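Local coordinates for protein MlnE (Bacillus amyloliquefaciens subsp. plantarum, PDB 5D2E) that acts as the NADP-binding, B-type N-terminal ketoreductase of the macrolactin assembly line, probably reducing keto groups of acyl intermediates in polyketide synthesis, at residues K74-G79 against H224-I229; F93-C96 against R100-M103; E109-L114 against L155-Q160; Y177-A180 against V184-I187. All coordinates share one frame; numbering follows the deposited sequence.

Interaction 1: K74-G79 against H224-I229; sequences KRQLEG and HIADVI
Two first torsions bring Gln76 and Asp227 together. In Gln76, CG stands trans to the main-chain nitrogen (chi1 -172°), which carries the side chain off the end of helix 70-76 toward helix 222-233, and a bend at chi2 then turns the amide across the gap. Asp227 has CG anti to its carbonyl carbon, which brings OD1 round to the glutamine. The glutamine and aspartate side chains run roughly perpendicular to each other, with amide and carboxylate planes 50° apart. Gln76 NE2 donates to Asp227 OD1 at 3.3 Å, a weak bond although nearly straight at 167°. Gln76 CD packs against the methyl of Ala226, CB, at 3.9 Å. Ser230 OG is the stronger partner of Gln76 NE2, while Gln223 NE2 bonds both Gln76 OE1 and Asp227 OD1, tying the polar ends into one network over a largely buried seam. Both helices belong to the Rossmann-like structural half of the ketoreductase: next to the glutamine, Leu77 packs on Phe84 of strand 84-89, while Ile229 reaches Ile129 of strand 127-133 and Leu174 and Leu176 of strand 171-180.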
loop_
_atom_site.group_PDB
_atom_site.type_symbol
_atom_site.label_atom_id
_atom_site.label_comp_id
_atom_site.label_asym_id
_atom_site.label_seq_id
_atom_site.Cartn_x
_atom_site.Cartn_y
_atom_site.Cartn_z
ATOM N N LYS A 74 -27.071 -15.820 10.880
ATOM C CA LYS A 74 -28.165 -16.099 11.894
ATOM C C LYS A 74 -28.018 -17.491 12.562
ATOM O O LYS A 74 -28.071 -17.628 13.828
ATOM C CB LYS A 74 -29.544 -16.027 11.220
ATOM C CG LYS A 74 -29.891 -14.672 10.692
ATOM C CD LYS A 74 -29.913 -13.583 11.798
ATOM C CE LYS A 74 -31.051 -13.798 12.813
ATOM N NZ LYS A 74 -30.964 -12.771 13.871
ATOM N N ARG A 75 -27.713 -18.485 11.725
ATOM C CA ARG A 75 -27.454 -19.833 12.264
ATOM C C ARG A 75 -26.258 -19.876 13.161
ATOM O O ARG A 75 -26.284 -20.437 14.264
ATOM C CB ARG A 75 -27.355 -20.866 11.175
ATOM C CG ARG A 75 -27.267 -22.272 11.771
ATOM C CD ARG A 75 -27.460 -23.390 10.743
ATOM N NE ARG A 75 -28.125 -22.922 9.514
ATOM C CZ ARG A 75 -27.501 -22.695 8.359
ATOM N NH1 ARG A 75 -26.192 -22.915 8.260
ATOM N NH2 ARG A 75 -28.187 -22.261 7.299
ATOM N N GLN A 76 -25.210 -19.169 12.769
ATOM C CA GLN A 76 -24.009 -19.166 13.581
ATOM C C GLN A 76 -24.241 -18.560 14.979
ATOM O O GLN A 76 -23.640 -18.970 15.982
ATOM C CB GLN A 76 -22.912 -18.375 12.817
ATOM C CG GLN A 76 -21.566 -18.475 13.499
ATOM C CD GLN A 76 -20.785 -19.704 13.087
ATOM O OE1 GLN A 76 -21.346 -20.615 12.503
ATOM N NE2 GLN A 76 -19.456 -19.689 13.313
ATOM N N LEU A 77 -25.119 -17.564 15.030
ATOM C CA LEU A 77 -25.362 -16.789 16.250
ATOM C C LEU A 77 -26.587 -17.285 17.024
ATOM O O LEU A 77 -27.037 -16.601 17.983
ATOM C CB LEU A 77 -25.569 -15.321 15.863
ATOM C CG LEU A 77 -24.339 -14.652 15.286
ATOM C CD1 LEU A 77 -24.737 -13.328 14.675
ATOM C CD2 LEU A 77 -23.287 -14.513 16.364
ATOM N N GLU A 78 -27.115 -18.452 16.629
ATOM C CA GLU A 78 -28.248 -19.037 17.377
ATOM C C GLU A 78 -27.859 -19.157 18.833
ATOM O O GLU A 78 -26.852 -19.704 19.164
ATOM C CB GLU A 78 -28.674 -20.377 16.801
ATOM C CG GLU A 78 -29.632 -20.181 15.628
ATOM C CD GLU A 78 -29.990 -21.474 14.886
ATOM O OE1 GLU A 78 -29.786 -22.544 15.468
ATOM O OE2 GLU A 78 -30.462 -21.437 13.721
ATOM N N GLY A 79 -28.620 -18.538 19.719
ATOM C CA GLY A 79 -28.263 -18.590 21.156
ATOM C C GLY A 79 -27.583 -17.354 21.674
ATOM O O GLY A 79 -27.356 -17.230 22.869
ATOM N N HIS A 224 -17.563 -21.540 5.967
ATOM C CA HIS A 224 -16.135 -21.324 6.305
ATOM C C HIS A 224 -15.881 -19.829 6.622
ATOM O O HIS A 224 -15.102 -19.484 7.495
ATOM C CB HIS A 224 -15.196 -21.732 5.157
ATOM C CG HIS A 224 -14.931 -23.207 5.035
ATOM N ND1 HIS A 224 -15.152 -23.907 3.859
ATOM C CD2 HIS A 224 -14.404 -24.102 5.905
ATOM C CE1 HIS A 224 -14.824 -25.176 4.031
ATOM N NE2 HIS A 224 -14.352 -25.321 5.256
ATOM N N ILE A 225 -16.585 -18.945 5.944
ATOM C CA ILE A 225 -16.466 -17.520 6.239
ATOM C C ILE A 225 -16.943 -17.229 7.676
ATOM O O ILE A 225 -16.264 -16.561 8.467
ATOM C CB ILE A 225 -17.196 -16.673 5.230
ATOM C CG1 ILE A 225 -16.603 -16.884 3.847
ATOM C CG2 ILE A 225 -17.045 -15.199 5.647
ATOM C CD1 ILE A 225 -17.276 -16.151 2.715
ATOM N N ALA A 226 -18.108 -17.772 8.033
ATOM C CA ALA A 226 -18.609 -17.595 9.347
ATOM C C ALA A 226 -17.650 -18.087 10.311
ATOM O O ALA A 226 -17.488 -17.491 11.421
ATOM C CB ALA A 226 -19.930 -18.292 9.527
ATOM N N ASP A 227 -17.030 -19.241 10.001
ATOM C CA ASP A 227 -16.056 -19.755 10.949
ATOM C C ASP A 227 -14.826 -18.883 11.127
ATOM O O ASP A 227 -14.256 -18.816 12.196
ATOM C CB ASP A 227 -15.670 -21.194 10.580
ATOM C CG ASP A 227 -16.856 -22.197 10.830
ATOM O OD1 ASP A 227 -17.654 -22.020 11.790
ATOM O OD2 ASP A 227 -16.990 -23.075 9.991
ATOM N N VAL A 228 -14.390 -18.263 10.054
ATOM C CA VAL A 228 -13.268 -17.285 10.151
ATOM C C VAL A 228 -13.640 -16.090 10.995
ATOM O O VAL A 228 -12.873 -15.672 11.862
ATOM C CB VAL A 228 -12.810 -16.822 8.766
ATOM C CG1 VAL A 228 -11.877 -15.620 8.885
ATOM C CG2 VAL A 228 -12.124 -17.957 8.069
ATOM N N ILE A 229 -14.870 -15.590 10.815
ATOM C CA ILE A 229 -15.346 -14.474 11.673
ATOM C C ILE A 229 -15.327 -14.860 13.152
ATOM O O ILE A 229 -14.798 -14.121 14.007
ATOM C CB ILE A 229 -16.738 -13.994 11.209
ATOM C CG1 ILE A 229 -16.621 -13.382 9.807
ATOM C CG2 ILE A 229 -17.345 -13.022 12.149
ATOM C CD1 ILE A 229 -17.947 -13.174 9.093
#

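Interaction 2: F93-C96 against R100-M103; sequences FEDC and RFTM
The Phe93 and Phe101 rings are near parallel (29°) but strongly offset, with little overlap and centroids 5.8 Å apart. Over one face of the Phe101 ring sits Asp95 OD1, and the aspartate carboxylate is inclined to the ring by 31°; Asp95 CB approaches Phe101 CE2 to 3.8 Å. The edge of the Phe93 ring meets Met103 CB, near the ring plane. These groups belong to a tight beta hairpin, strands 94-95 and 100-103, in which Glu94 and Thr102 form an antiparallel hydrogen-bonded pair and Asp95 and Phe101 the non-hydrogen-bonded pair beside it. Glu94 N reaches Thr102 O at 2.9 Å and Thr102 N returns to Glu94 O at 3.0 Å. On the face that carries Glu94 and Thr102, a water donates to Glu94 OE1; its link to Thr102 OG1 is doubtful, being unusually short. Arg92 holds both residues, by a salt bridge to the glutamate and through its carbonyl O to the threonine hydroxyl. Asp95 OD1 accepts from Arg97 N in the turn and from a second water. Strand 100-103 runs parallel to strand 84-89 on its other side, so the hairpin extends the sheet of the structural subdomain, and Phe93 packs on helix 108-120. At the turn end, Cys96 N donates to Arg100 O at 2.7 Å, short but bent, with 137° at the hydrogen.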
loop_
_atom_site.group_PDB
_atom_site.type_symbol
_atom_site.label_atom_id
_atom_site.label_comp_id
_atom_site.label_asym_id
_atom_site.label_seq_id
_atom_site.Cartn_x
_atom_site.Cartn_y
_atom_site.Cartn_z
ATOM N N PHE A 93 -31.061 4.683 1.675
ATOM C CA PHE A 93 -31.066 4.247 3.051
ATOM C C PHE A 93 -32.474 3.874 3.431
ATOM O O PHE A 93 -33.406 4.633 3.195
ATOM C CB PHE A 93 -30.614 5.336 3.987
ATOM C CG PHE A 93 -30.757 4.977 5.435
ATOM C CD1 PHE A 93 -29.848 4.147 6.037
ATOM C CD2 PHE A 93 -31.829 5.407 6.162
ATOM C CE1 PHE A 93 -29.980 3.799 7.360
ATOM C CE2 PHE A 93 -31.979 5.084 7.504
ATOM C CZ PHE A 93 -31.048 4.263 8.104
ATOM N N GLU A 94 -32.622 2.722 4.030
ATOM C CA GLU A 94 -33.940 2.276 4.513
ATOM C C GLU A 94 -33.778 1.382 5.720
ATOM O O GLU A 94 -33.007 0.452 5.680
ATOM C CB GLU A 94 -34.723 1.482 3.435
ATOM C CG GLU A 94 -36.162 1.224 3.869
ATOM C CD GLU A 94 -37.008 0.532 2.797
ATOM O OE1 GLU A 94 -36.584 0.505 1.634
ATOM O OE2 GLU A 94 -38.058 -0.047 3.131
ATOM N N ASP A 95 -34.523 1.664 6.774
ATOM C CA ASP A 95 -34.677 0.732 7.866
ATOM C C ASP A 95 -35.673 -0.349 7.369
ATOM O O ASP A 95 -36.864 -0.071 7.214
ATOM C CB ASP A 95 -35.207 1.466 9.085
ATOM C CG ASP A 95 -35.443 0.606 10.251
ATOM O OD1 ASP A 95 -35.475 -0.617 10.121
ATOM O OD2 ASP A 95 -35.523 1.169 11.403
ATOM N N CYS A 96 -35.185 -1.552 7.108
ATOM C CA CYS A 96 -36.041 -2.626 6.628
ATOM C C CYS A 96 -36.602 -3.525 7.742
ATOM O O CYS A 96 -37.031 -4.657 7.481
ATOM C CB CYS A 96 -35.262 -3.451 5.569
ATOM S SG CYS A 96 -34.789 -2.451 4.182
ATOM N N ARG A 100 -32.526 -5.097 9.923
ATOM C CA ARG A 100 -32.103 -5.064 8.557
ATOM C C ARG A 100 -32.142 -3.695 8.022
ATOM O O ARG A 100 -33.129 -2.969 8.258
ATOM C CB ARG A 100 -33.031 -5.927 7.645
ATOM C CG ARG A 100 -33.144 -7.384 8.046
ATOM C CD ARG A 100 -31.873 -8.101 7.848
ATOM N NE ARG A 100 -31.528 -8.293 6.442
ATOM C CZ ARG A 100 -31.849 -9.351 5.671
ATOM N NH1 ARG A 100 -32.606 -10.344 6.093
ATOM N NH2 ARG A 100 -31.422 -9.393 4.421
ATOM N N PHE A 101 -31.120 -3.298 7.262
ATOM C CA PHE A 101 -31.079 -2.030 6.580
ATOM C C PHE A 101 -30.535 -2.174 5.178
ATOM O O PHE A 101 -29.804 -3.123 4.859
ATOM C CB PHE A 101 -30.156 -1.052 7.302
ATOM C CG PHE A 101 -30.601 -0.653 8.651
ATOM C CD1 PHE A 101 -30.327 -1.462 9.740
ATOM C CD2 PHE A 101 -31.226 0.573 8.848
ATOM C CE1 PHE A 101 -30.712 -1.120 10.979
ATOM C CE2 PHE A 101 -31.640 0.923 10.122
ATOM C CZ PHE A 101 -31.401 0.066 11.190
ATOM N N THR A 102 -30.869 -1.211 4.325
ATOM C CA THR A 102 -30.193 -1.000 3.043
ATOM C C THR A 102 -29.606 0.400 3.015
ATOM O O THR A 102 -30.058 1.300 3.751
ATOM C CB THR A 102 -31.096 -1.142 1.801
ATOM O OG1 THR A 102 -32.087 -0.119 1.826
ATOM C CG2 THR A 102 -31.773 -2.511 1.759
ATOM N N MET A 103 -28.565 0.581 2.200
ATOM C CA MET A 103 -27.942 1.903 2.071
ATOM C C MET A 103 -27.035 1.906 0.876
ATOM O O MET A 103 -26.706 0.867 0.360
ATOM C CB MET A 103 -27.104 2.279 3.301
ATOM C CG MET A 103 -25.914 1.383 3.584
ATOM S SD MET A 103 -25.037 1.792 5.157
ATOM C CE MET A 103 -24.272 3.340 4.624
HETATM O O HOH W 1 -34.170 -0.223 0.387
HETATM O O HOH W 2 -33.979 -2.455 11.520
#

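Interaction 3: E109-L114 against L155-Q160; sequences EDYDAL and LFQMFQ
Tyr111 lays its ring flat over the peptide bond between Gln157 and Met158. Met158 N lies 4.0 Å above the ring plane and Gln157 C slightly higher, both over the ring centre, so the aromatic face covers helix backbone rather than the ends of side chains. The flanks of the ring meet the two neighbouring beta carbons: Tyr111 CE1 touches Gln157 CB at 3.5 Å, and Tyr111 CE2 touches Met158 CB at 3.7 Å. With CG anti to the carbonyl carbon (chi1 -67°), the tyrosine spans the gap between the two helices, and no hydrogen bond crosses it. Helices 108-120 and 141-164 are neighbouring helices of the Rossmann-like structural subdomain, placed on either side of strand 127-133 along the chain, and the tyrosine ring fills the gap between these two segments. Further out, the phenol is fixed at its far end by Tyr111 OH, which bonds Phe105 O and also Ser154 OG, one turn before Gln157. Beyond CB the Met158 chain leaves the tyrosine; bent at chi3, it sets Met158 CE 3.6 Å above the ring of Phe159, over its centre. Phe159 and Leu155 in turn pack against helix 186-201, Phe159 on Leu195 and Val198, Leu155 on Val191 and Phe194. Later in helix 141-164, Gln160 NE2 donates to the carbonyl oxygens of Ile369 and Lys372.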
loop_
_atom_site.group_PDB
_atom_site.type_symbol
_atom_site.label_atom_id
_atom_site.label_comp_id
_atom_site.label_asym_id
_atom_site.label_seq_id
_atom_site.Cartn_x
_atom_site.Cartn_y
_atom_site.Cartn_z
ATOM N N GLU A 109 -23.913 10.450 3.919
ATOM C CA GLU A 109 -25.183 10.792 4.501
ATOM C C GLU A 109 -25.922 9.521 4.979
ATOM O O GLU A 109 -26.696 9.545 5.953
ATOM C CB GLU A 109 -26.054 11.487 3.453
ATOM C CG GLU A 109 -25.673 12.930 3.099
ATOM C CD GLU A 109 -24.510 13.083 2.112
ATOM O OE1 GLU A 109 -24.045 12.072 1.505
ATOM O OE2 GLU A 109 -24.037 14.251 1.964
ATOM N N ASP A 110 -25.784 8.456 4.215
ATOM C CA ASP A 110 -26.446 7.185 4.602
ATOM C C ASP A 110 -25.816 6.595 5.869
ATOM O O ASP A 110 -26.537 6.038 6.698
ATOM C CB ASP A 110 -26.443 6.174 3.435
ATOM C CG ASP A 110 -27.437 6.535 2.329
ATOM O OD1 ASP A 110 -28.034 7.647 2.354
ATOM O OD2 ASP A 110 -27.581 5.729 1.392
ATOM N N TYR A 111 -24.488 6.705 6.039
ATOM C CA TYR A 111 -23.870 6.239 7.290
ATOM C C TYR A 111 -24.358 7.059 8.451
ATOM O O TYR A 111 -24.563 6.536 9.558
ATOM C CB TYR A 111 -22.342 6.213 7.221
ATOM C CG TYR A 111 -21.753 5.206 6.268
ATOM C CD1 TYR A 111 -21.575 5.517 4.967
ATOM C CD2 TYR A 111 -21.386 3.916 6.675
ATOM C CE1 TYR A 111 -21.042 4.628 4.071
ATOM C CE2 TYR A 111 -20.821 3.005 5.775
ATOM C CZ TYR A 111 -20.642 3.362 4.481
ATOM O OH TYR A 111 -20.133 2.564 3.458
ATOM N N ASP A 112 -24.577 8.367 8.241
ATOM C CA ASP A 112 -25.154 9.197 9.302
ATOM C C ASP A 112 -26.486 8.754 9.727
ATOM O O ASP A 112 -26.788 8.708 10.944
ATOM C CB ASP A 112 -25.259 10.673 8.883
ATOM C CG ASP A 112 -23.946 11.308 8.747
ATOM O OD1 ASP A 112 -22.976 11.006 9.494
ATOM O OD2 ASP A 112 -23.876 12.163 7.853
ATOM N N ALA A 113 -27.338 8.479 8.728
ATOM C CA ALA A 113 -28.682 7.980 8.963
ATOM C C ALA A 113 -28.654 6.678 9.739
ATOM O O ALA A 113 -29.409 6.516 10.692
ATOM C CB ALA A 113 -29.403 7.752 7.654
ATOM N N LEU A 114 -27.781 5.740 9.317
ATOM C CA LEU A 114 -27.627 4.493 10.044
ATOM C C LEU A 114 -27.274 4.732 11.507
ATOM O O LEU A 114 -27.879 4.108 12.379
ATOM C CB LEU A 114 -26.543 3.605 9.422
ATOM C CG LEU A 114 -26.311 2.238 10.034
ATOM C CD1 LEU A 114 -27.550 1.342 9.902
ATOM C CD2 LEU A 114 -25.126 1.565 9.390
ATOM N N LEU A 155 -14.979 2.357 3.821
ATOM C CA LEU A 155 -14.399 2.388 5.173
ATOM C C LEU A 155 -14.147 3.800 5.663
ATOM O O LEU A 155 -14.336 4.068 6.832
ATOM C CB LEU A 155 -13.106 1.555 5.242
ATOM C CG LEU A 155 -13.248 0.014 5.292
ATOM C CD1 LEU A 155 -11.893 -0.583 5.041
ATOM C CD2 LEU A 155 -13.896 -0.543 6.577
ATOM N N PHE A 156 -13.688 4.665 4.777
ATOM C CA PHE A 156 -13.504 6.058 5.151
ATOM C C PHE A 156 -14.849 6.665 5.575
ATOM O O PHE A 156 -14.912 7.262 6.664
ATOM C CB PHE A 156 -12.929 6.816 4.000
ATOM C CG PHE A 156 -13.154 8.280 4.080
ATOM C CD1 PHE A 156 -12.491 9.034 5.032
ATOM C CD2 PHE A 156 -14.009 8.883 3.209
ATOM C CE1 PHE A 156 -12.712 10.396 5.120
ATOM C CE2 PHE A 156 -14.230 10.227 3.295
ATOM C CZ PHE A 156 -13.562 10.986 4.233
ATOM N N GLN A 157 -15.903 6.475 4.761
ATOM C CA GLN A 157 -17.222 6.986 5.126
ATOM C C GLN A 157 -17.676 6.406 6.490
ATOM O O GLN A 157 -18.225 7.130 7.364
ATOM C CB GLN A 157 -18.280 6.766 4.066
ATOM C CG GLN A 157 -18.039 7.373 2.678
ATOM C CD GLN A 157 -17.915 8.891 2.638
ATOM O OE1 GLN A 157 -17.550 9.518 1.604
ATOM N NE2 GLN A 157 -18.290 9.500 3.733
ATOM N N MET A 158 -17.448 5.107 6.682
ATOM C CA MET A 158 -17.911 4.435 7.863
ATOM C C MET A 158 -17.196 4.959 9.090
ATOM O O MET A 158 -17.829 5.326 10.061
ATOM C CB MET A 158 -17.703 2.932 7.725
ATOM C CG MET A 158 -18.140 2.165 8.972
ATOM S SD MET A 158 -17.472 0.473 9.025
ATOM C CE MET A 158 -15.805 0.864 9.609
ATOM N N PHE A 159 -15.863 5.069 9.043
ATOM C CA PHE A 159 -15.144 5.527 10.228
ATOM C C PHE A 159 -15.416 7.001 10.501
ATOM O O PHE A 159 -15.613 7.385 11.635
ATOM C CB PHE A 159 -13.655 5.339 10.081
ATOM C CG PHE A 159 -13.210 3.945 10.221
ATOM C CD1 PHE A 159 -13.398 3.276 11.416
ATOM C CD2 PHE A 159 -12.509 3.313 9.204
ATOM C CE1 PHE A 159 -12.966 1.981 11.586
ATOM C CE2 PHE A 159 -12.069 2.015 9.373
ATOM C CZ PHE A 159 -12.298 1.349 10.547
ATOM N N GLN A 160 -15.500 7.823 9.475
ATOM C CA GLN A 160 -15.769 9.192 9.714
ATOM C C GLN A 160 -17.157 9.389 10.354
ATOM O O GLN A 160 -17.302 10.163 11.294
ATOM C CB GLN A 160 -15.603 9.989 8.460
ATOM C CG GLN A 160 -15.366 11.440 8.739
ATOM C CD GLN A 160 -15.111 12.250 7.465
ATOM O OE1 GLN A 160 -16.034 12.473 6.685
ATOM N NE2 GLN A 160 -13.880 12.779 7.318
#

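Interaction 4: Y177-A180 against V184-I187; sequences YENA and VQPI
Gln185 makes the tight part of this contact, its side chain running antiparallel to those of Tyr177 and Asn179. Gln185 CG lies 3.5 Å from Asn179 OD1, and Gln185 CB meets Tyr177 CE2 at 4.0 Å. A bend at chi2 (-75°) folds the amide back to the strand, where Gln185 NE2 donates to Glu178 O at 3.1 Å; the bond is moderately bent, at 146°, and somewhat tilted from both the carbonyl and the amide planes. Gly135 O also accepts from Gln185 NE2, and Gln147 NE2 donates to Gln185 OE1, so both ends of this buried amide are satisfied. The Asn179 amide nitrogen, ND2, bonds Glu211 OE2 and Glu183 O. The remainder of the contact is loose. Glu178 turns its carboxylate away from segment 184-187, and Val184 points away from strand 171-180, its side chain touching Gln433, Tyr434 and Met437 of helix 419-437; both residues are partly exposed. Gln185 is the N-cap residue of helix 186-201, so the contact closes the strand-to-helix turn of the beta-alpha-beta unit formed by strand 171-180, this helix and strand 205-214, a building block of the Rossmann-like fold.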
loop_
_atom_site.group_PDB
_atom_site.type_symbol
_atom_site.label_atom_id
_atom_site.label_comp_id
_atom_site.label_asym_id
_atom_site.label_seq_id
_atom_site.Cartn_x
_atom_site.Cartn_y
_atom_site.Cartn_z
ATOM N N TYR A 177 -12.103 -9.540 2.701
ATOM C CA TYR A 177 -12.130 -9.532 1.270
ATOM C C TYR A 177 -11.827 -10.932 0.735
ATOM O O TYR A 177 -11.145 -11.713 1.385
ATOM C CB TYR A 177 -11.144 -8.563 0.648
ATOM C CG TYR A 177 -9.692 -8.820 0.842
ATOM C CD1 TYR A 177 -9.050 -8.416 2.013
ATOM C CD2 TYR A 177 -8.927 -9.476 -0.149
ATOM C CE1 TYR A 177 -7.693 -8.613 2.191
ATOM C CE2 TYR A 177 -7.565 -9.665 0.021
ATOM C CZ TYR A 177 -6.966 -9.249 1.201
ATOM O OH TYR A 177 -5.635 -9.452 1.402
ATOM N N GLU A 178 -12.304 -11.178 -0.480
ATOM C CA GLU A 178 -12.129 -12.446 -1.131
ATOM C C GLU A 178 -10.974 -12.384 -2.108
ATOM O O GLU A 178 -10.711 -11.365 -2.751
ATOM C CB GLU A 178 -13.340 -12.849 -1.928
ATOM C CG GLU A 178 -14.579 -13.110 -1.096
ATOM C CD GLU A 178 -15.755 -13.504 -1.980
ATOM O OE1 GLU A 178 -15.678 -13.403 -3.231
ATOM O OE2 GLU A 178 -16.705 -13.971 -1.413
ATOM N N ASN A 179 -10.311 -13.520 -2.212
ATOM C CA ASN A 179 -9.267 -13.736 -3.202
ATOM C C ASN A 179 -9.324 -15.226 -3.587
ATOM O O ASN A 179 -10.131 -15.972 -3.024
ATOM C CB ASN A 179 -7.883 -13.298 -2.681
ATOM C CG ASN A 179 -6.817 -13.152 -3.830
ATOM O OD1 ASN A 179 -7.138 -13.025 -5.008
ATOM N ND2 ASN A 179 -5.576 -13.125 -3.451
ATOM N N ALA A 180 -8.491 -15.608 -4.549
ATOM C CA ALA A 180 -8.397 -17.025 -4.966
ATOM C C ALA A 180 -6.962 -17.345 -5.391
ATOM O O ALA A 180 -6.206 -16.459 -5.867
ATOM C CB ALA A 180 -9.339 -17.286 -6.119
ATOM N N VAL A 184 -4.735 -12.050 -7.555
ATOM C CA VAL A 184 -4.188 -11.024 -6.681
ATOM C C VAL A 184 -5.225 -9.927 -6.441
ATOM O O VAL A 184 -6.029 -9.622 -7.298
ATOM C CB VAL A 184 -2.912 -10.402 -7.301
ATOM C CG1 VAL A 184 -1.861 -11.483 -7.436
ATOM C CG2 VAL A 184 -3.212 -9.739 -8.641
ATOM N N GLN A 185 -5.144 -9.304 -5.275
ATOM C CA GLN A 185 -6.034 -8.201 -4.876
ATOM C C GLN A 185 -5.213 -7.024 -4.273
ATOM O O GLN A 185 -5.205 -6.819 -3.047
ATOM C CB GLN A 185 -7.039 -8.704 -3.878
ATOM C CG GLN A 185 -8.080 -9.669 -4.442
ATOM C CD GLN A 185 -9.171 -9.012 -5.280
ATOM O OE1 GLN A 185 -8.966 -7.995 -5.917
ATOM N NE2 GLN A 185 -10.329 -9.662 -5.318
ATOM N N PRO A 186 -4.511 -6.285 -5.126
ATOM C CA PRO A 186 -3.637 -5.194 -4.651
ATOM C C PRO A 186 -4.368 -4.108 -3.935
ATOM O O PRO A 186 -3.869 -3.622 -2.949
ATOM C CB PRO A 186 -2.969 -4.649 -5.912
ATOM C CG PRO A 186 -3.342 -5.545 -7.020
ATOM C CD PRO A 186 -4.414 -6.501 -6.585
ATOM N N ILE A 187 -5.569 -3.794 -4.386
ATOM C CA ILE A 187 -6.395 -2.780 -3.730
ATOM C C ILE A 187 -6.932 -3.300 -2.401
ATOM O O ILE A 187 -6.672 -2.718 -1.306
ATOM C CB ILE A 187 -7.497 -2.281 -4.655
ATOM C CG1 ILE A 187 -6.889 -1.485 -5.768
ATOM C CG2 ILE A 187 -8.522 -1.435 -3.936
ATOM C CD1 ILE A 187 -7.854 -0.998 -6.833
#

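Overall arrangement
All four contacts fall in the N-terminal, Rossmann-like half of the ketoreductase and away from the NADP pocket, whose residues lie in the later, catalytic half. Interactions 2, 3 and 4 are nested in the chain loop closed by interaction 1. Interactions 2 and 3, with centres 13 Å apart, form one packed unit: Met103 CE touches Tyr111 CD1 at 3.5 Å, and Phe93 CD2 meets Ala113 CB at 3.7 Å, joining the hairpin to the helix that follows it. Interactions 1 and 4 come within about 5 Å at their nearest atoms without touching. Interactions 2 and 4 reach the same sheet at centres 28 Å apart.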